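Local structure of putative oxidoreductase molybdopterin-binding subunit (4ZOH) at residues Thr150-Leu155 with Lys261-Val266; Ile26-Thr31 with Arg236-Trp241. The protein probably serves as the molybdenum-bearing subunit of an oxidoreductase of the xanthine dehydrogenase and aldehyde oxidase family, binding a pterin cytosine dinucleotide cofactor. All coordinates share one frame; numbering follows the deposited sequence.

Interaction 1: Thr150-Leu155 with Lys261-Val266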
# COMPACT_ATOMS: atom_id res chain seq x y z
N THR A 150 -41.26 -46.91 -20.51
CA THR A 150 -40.01 -46.31 -20.09
C THR A 150 -39.32 -45.67 -21.25
O THR A 150 -39.36 -46.16 -22.40
CB THR A 150 -39.03 -47.32 -19.37
OG1 THR A 150 -38.50 -48.25 -20.33
CG2 THR A 150 -39.74 -48.01 -18.31
N ILE A 151 -38.63 -44.57 -20.92
CA ILE A 151 -37.90 -43.77 -21.91
C ILE A 151 -36.44 -43.70 -21.51
O ILE A 151 -36.15 -43.46 -20.37
CB ILE A 151 -38.46 -42.28 -21.98
CG1 ILE A 151 -40.02 -42.21 -22.07
CG2 ILE A 151 -37.79 -41.45 -23.10
CD1 ILE A 151 -40.58 -42.59 -23.40
N SER A 152 -35.53 -43.80 -22.49
CA SER A 152 -34.09 -43.78 -22.19
C SER A 152 -33.37 -42.83 -23.08
O SER A 152 -33.70 -42.75 -24.24
CB SER A 152 -33.48 -45.17 -22.41
OG SER A 152 -33.97 -45.96 -21.38
N ASP A 153 -32.36 -42.15 -22.55
CA ASP A 153 -31.40 -41.40 -23.37
C ASP A 153 -30.18 -41.00 -22.51
O ASP A 153 -30.10 -41.31 -21.33
CB ASP A 153 -32.09 -40.13 -23.96
CG ASP A 153 -31.57 -39.79 -25.32
OD1 ASP A 153 -32.37 -39.31 -26.14
OD2 ASP A 153 -30.39 -40.05 -25.60
N THR A 154 -29.21 -40.35 -23.14
CA THR A 154 -28.06 -39.81 -22.44
C THR A 154 -28.05 -38.27 -22.58
O THR A 154 -28.02 -37.76 -23.68
CB THR A 154 -26.78 -40.49 -22.99
OG1 THR A 154 -26.82 -41.86 -22.56
CG2 THR A 154 -25.51 -39.81 -22.51
N LEU A 155 -28.10 -37.57 -21.45
CA LEU A 155 -28.08 -36.10 -21.43
C LEU A 155 -26.73 -35.63 -20.97
O LEU A 155 -26.21 -36.13 -19.99
CB LEU A 155 -29.15 -35.57 -20.47
CG LEU A 155 -30.59 -36.02 -20.62
CD1 LEU A 155 -31.45 -35.40 -19.53
CD2 LEU A 155 -31.05 -35.72 -22.05
N LYS A 261 -26.89 -41.05 -18.01
CA LYS A 261 -27.52 -42.18 -18.76
C LYS A 261 -28.74 -42.46 -17.92
O LYS A 261 -28.61 -42.83 -16.73
CB LYS A 261 -26.64 -43.44 -18.78
CG LYS A 261 -25.14 -43.23 -19.06
CD LYS A 261 -24.77 -43.26 -20.54
CE LYS A 261 -23.27 -43.40 -20.81
NZ LYS A 261 -22.79 -44.78 -20.49
N PHE A 262 -29.93 -42.22 -18.48
CA PHE A 262 -31.16 -42.30 -17.63
C PHE A 262 -32.18 -43.26 -18.24
O PHE A 262 -32.16 -43.52 -19.43
CB PHE A 262 -31.80 -40.90 -17.35
CG PHE A 262 -32.62 -40.35 -18.51
CD1 PHE A 262 -33.97 -40.74 -18.69
CD2 PHE A 262 -32.05 -39.49 -19.43
CE1 PHE A 262 -34.70 -40.30 -19.79
CE2 PHE A 262 -32.78 -39.01 -20.51
CZ PHE A 262 -34.12 -39.41 -20.68
N GLU A 263 -33.09 -43.74 -17.42
CA GLU A 263 -34.25 -44.39 -17.94
C GLU A 263 -35.35 -43.94 -17.04
O GLU A 263 -35.21 -43.99 -15.82
CB GLU A 263 -34.08 -45.93 -17.96
CG GLU A 263 -35.38 -46.75 -17.85
CD GLU A 263 -35.19 -48.26 -18.05
OE1 GLU A 263 -36.02 -48.89 -18.78
OE2 GLU A 263 -34.21 -48.82 -17.49
N VAL A 264 -36.48 -43.50 -17.62
CA VAL A 264 -37.53 -42.99 -16.73
C VAL A 264 -38.75 -43.91 -16.89
O VAL A 264 -39.08 -44.35 -18.00
CB VAL A 264 -37.82 -41.44 -16.97
CG1 VAL A 264 -38.23 -41.16 -18.41
CG2 VAL A 264 -38.84 -40.87 -16.02
N ALA A 265 -39.40 -44.13 -15.76
CA ALA A 265 -40.60 -44.89 -15.70
C ALA A 265 -41.82 -44.00 -15.50
O ALA A 265 -42.00 -43.31 -14.46
CB ALA A 265 -40.50 -45.94 -14.59
N VAL A 266 -42.70 -44.08 -16.49
CA VAL A 266 -43.91 -43.27 -16.46
C VAL A 266 -45.21 -44.05 -16.65
O VAL A 266 -45.22 -45.09 -17.36
CB VAL A 266 -43.84 -42.16 -17.54
CG1 VAL A 266 -42.59 -41.29 -17.30
CG2 VAL A 266 -43.88 -42.73 -18.97
O HOH W 1 -32.49 -48.26 -19.51
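Lys261 lies beside Thr154 at one end of an antiparallel strand pair on the edge of a mixed sheet, in the molybdopterin cofactor-binding region. Their side chains run the same way, Lys261 CD passing 3.2 Å from Thr154 OG1, and the lysine NZ goes on to a salt bridge with Glu112. At Phe262 the backbone N gives Asp153 O an almost straight bond of 3.0 Å (173° at the hydrogen). Its CG stands between the backbone N and the carbonyl carbon (chi1 79°), which swings the ring under the neighbouring strand: Asp153 N sits over one face, offset toward the rim, and Leu155 CG meets Phe262 CE2 obliquely at 3.7 Å. Cutting this ring back to an alanine is likely to open a gap beneath Asp153 and take from Leu155 its contact with the ring, leaving it Phe342 of helix 336-353. Glu263 points to the opposite face of the sheet, where its extended chain brings OE1 to 3.0 Å from Thr150 OG1, while OE2 pairs with Arg276 and is weakly bridged by a water to Ser152 OG. Val264 and Ile151 exchange two backbone bonds under the cover of the same helix, and Val264 CG1 touches Ile151 CB at 3.7 Å.

Interaction 2: Ile26-Thr31 with Arg236-Trp241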
# COMPACT_ATOMS: atom_id res chain seq x y z
N ILE A 26 -2.87 -2.96 -6.07
CA ILE A 26 -2.06 -2.85 -4.86
C ILE A 26 -0.59 -3.05 -5.15
O ILE A 26 -0.25 -3.92 -5.92
CB ILE A 26 -2.50 -3.81 -3.73
CG1 ILE A 26 -4.02 -3.66 -3.53
CG2 ILE A 26 -1.75 -3.44 -2.45
CD1 ILE A 26 -4.63 -4.78 -2.73
N GLU A 27 0.25 -2.24 -4.53
CA GLU A 27 1.69 -2.27 -4.71
C GLU A 27 2.37 -2.18 -3.34
O GLU A 27 1.90 -1.48 -2.47
CB GLU A 27 2.23 -1.09 -5.57
CG GLU A 27 1.87 -1.11 -7.03
CD GLU A 27 2.19 -2.42 -7.72
OE1 GLU A 27 3.13 -3.11 -7.30
OE2 GLU A 27 1.49 -2.76 -8.70
N LEU A 28 3.51 -2.84 -3.18
CA LEU A 28 4.35 -2.61 -2.02
C LEU A 28 5.78 -2.24 -2.52
O LEU A 28 6.12 -2.49 -3.70
CB LEU A 28 4.34 -3.89 -1.20
CG LEU A 28 3.06 -4.09 -0.40
CD1 LEU A 28 2.94 -5.54 0.09
CD2 LEU A 28 2.80 -3.04 0.70
N PRO A 29 6.62 -1.65 -1.66
CA PRO A 29 8.01 -1.26 -2.08
C PRO A 29 8.79 -2.51 -2.56
O PRO A 29 8.73 -3.54 -1.91
CB PRO A 29 8.65 -0.78 -0.77
CG PRO A 29 7.50 -0.43 0.15
CD PRO A 29 6.42 -1.44 -0.20
N GLY A 30 9.49 -2.40 -3.68
CA GLY A 30 10.23 -3.50 -4.28
C GLY A 30 9.46 -4.71 -4.76
O GLY A 30 10.05 -5.76 -4.92
N THR A 31 8.17 -4.58 -5.02
CA THR A 31 7.35 -5.70 -5.47
C THR A 31 7.92 -6.32 -6.73
O THR A 31 8.25 -5.60 -7.66
CB THR A 31 5.89 -5.23 -5.76
OG1 THR A 31 5.27 -4.82 -4.51
CG2 THR A 31 5.11 -6.41 -6.38
N ARG A 236 11.57 -12.86 0.60
CA ARG A 236 11.60 -11.61 1.43
C ARG A 236 11.37 -10.26 0.69
O ARG A 236 11.77 -9.21 1.23
CB ARG A 236 12.92 -11.50 2.24
CG ARG A 236 13.32 -12.73 3.05
CD ARG A 236 12.17 -13.40 3.75
NE ARG A 236 12.69 -14.53 4.54
CZ ARG A 236 13.04 -14.47 5.83
NH1 ARG A 236 12.98 -13.32 6.50
NH2 ARG A 236 13.43 -15.56 6.45
N LYS A 237 10.84 -10.31 -0.55
CA LYS A 237 10.30 -9.17 -1.26
C LYS A 237 8.81 -9.46 -1.46
O LYS A 237 8.37 -10.62 -1.37
CB LYS A 237 10.97 -8.93 -2.62
CG LYS A 237 12.50 -8.86 -2.63
CD LYS A 237 12.97 -7.48 -2.21
CE LYS A 237 14.48 -7.49 -2.02
NZ LYS A 237 14.96 -6.09 -1.87
N PRO A 238 8.01 -8.39 -1.61
CA PRO A 238 6.65 -8.65 -2.05
C PRO A 238 6.62 -9.20 -3.50
O PRO A 238 7.46 -8.85 -4.32
CB PRO A 238 6.00 -7.27 -1.99
CG PRO A 238 6.95 -6.40 -1.18
CD PRO A 238 8.30 -6.94 -1.50
N LEU A 239 5.67 -10.09 -3.76
CA LEU A 239 5.62 -10.86 -4.99
C LEU A 239 4.16 -10.76 -5.44
O LEU A 239 3.24 -11.17 -4.69
CB LEU A 239 5.91 -12.34 -4.64
CG LEU A 239 7.29 -12.74 -4.00
CD1 LEU A 239 7.37 -14.29 -4.02
CD2 LEU A 239 8.53 -12.14 -4.69
N LYS A 240 3.99 -10.21 -6.64
CA LYS A 240 2.69 -10.03 -7.30
C LYS A 240 2.53 -11.10 -8.37
O LYS A 240 3.40 -11.27 -9.24
CB LYS A 240 2.64 -8.64 -7.99
CG LYS A 240 1.41 -8.36 -8.86
CD LYS A 240 0.16 -8.07 -7.99
CE LYS A 240 0.18 -6.70 -7.27
NZ LYS A 240 0.14 -5.62 -8.33
N TRP A 241 1.42 -11.82 -8.30
CA TRP A 241 1.13 -12.75 -9.35
C TRP A 241 -0.21 -12.35 -10.03
O TRP A 241 -1.26 -12.25 -9.33
CB TRP A 241 0.95 -14.14 -8.73
CG TRP A 241 0.28 -15.10 -9.73
CD1 TRP A 241 0.76 -15.46 -10.95
CD2 TRP A 241 -1.01 -15.73 -9.61
NE1 TRP A 241 -0.14 -16.35 -11.57
CE2 TRP A 241 -1.21 -16.53 -10.76
CE3 TRP A 241 -2.00 -15.74 -8.62
CZ2 TRP A 241 -2.39 -17.32 -10.96
CZ3 TRP A 241 -3.14 -16.57 -8.79
CH2 TRP A 241 -3.33 -17.32 -9.97
O HOH W 2 2.89 -5.33 -8.70
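Pro238 pushes its ring into the inner side of the turn formed by Leu28 to Thr31, and this is where the contact is tight. Pro238 CG lies 3.6 Å from Leu28 CB and 3.4 Å from Pro29 O, while its CB meets Thr31 OG1. The turn is of type II, with Gly30 at positive phi, and it is tied from within: Thr31 OG1 donates to Leu28 O at 2.6 Å from above the carbonyl plane, and Thr31 N reaches the same oxygen from the same face. In Thr31, OG1 stands beside the backbone N (chi1 -67°), which leaves CG2 on the other side to meet Lys240 CB at 3.7 Å. Beyond that methyl comes a looser, polar and partly hydrated side. The Lys240 chain bends at three successive torsions and curls back, placing Lys240 NZ 3.0 Å from Ile26 O in a weak bond. Exposed Glu27 crosses it at about a right angle, its OE2 making a salt bridge of 3.2 Å to Lys240 NZ whose hydrogen bond is weak, and a water joins Glu27 OE1 to the same ammonium. The stronger partner of Lys240 NZ is Asp24, just before the segment, so two carboxylates probably hold the ammonium charged. Pro238 and Lys240 also bond through their backbones to Leu32: a beta turn leading into strand 32-38, which pairs in parallel with 239-241 and joins the a/b hammerhead and cofactor-binding regions in one mixed sheet.

How the interactions relate
Interactions 1 and 2 lie on opposite sides of the chain's centre, with their own centres about 56 Å apart and their nearest atoms about 31 Å apart, so neither touches the other. Along the chain their segments alternate: 26-31, then 150-155, then 236-241, then 261-266. They belong to different sheets. Interaction 1 pairs strands 149-161 and 254-266 of a five-stranded sheet, whereas interaction 2 sits where strands 32-38 and 239-241 run side by side in a seven-stranded one. Helix 245-251 falls between strands 239-241 and 254-266, so a short piece of chain leads from one sheet to the other. Interaction 2 brings the a/b hammerhead region against the cofactor-binding region; interaction 1 lies within the latter, so the two hold separate parts of the fold.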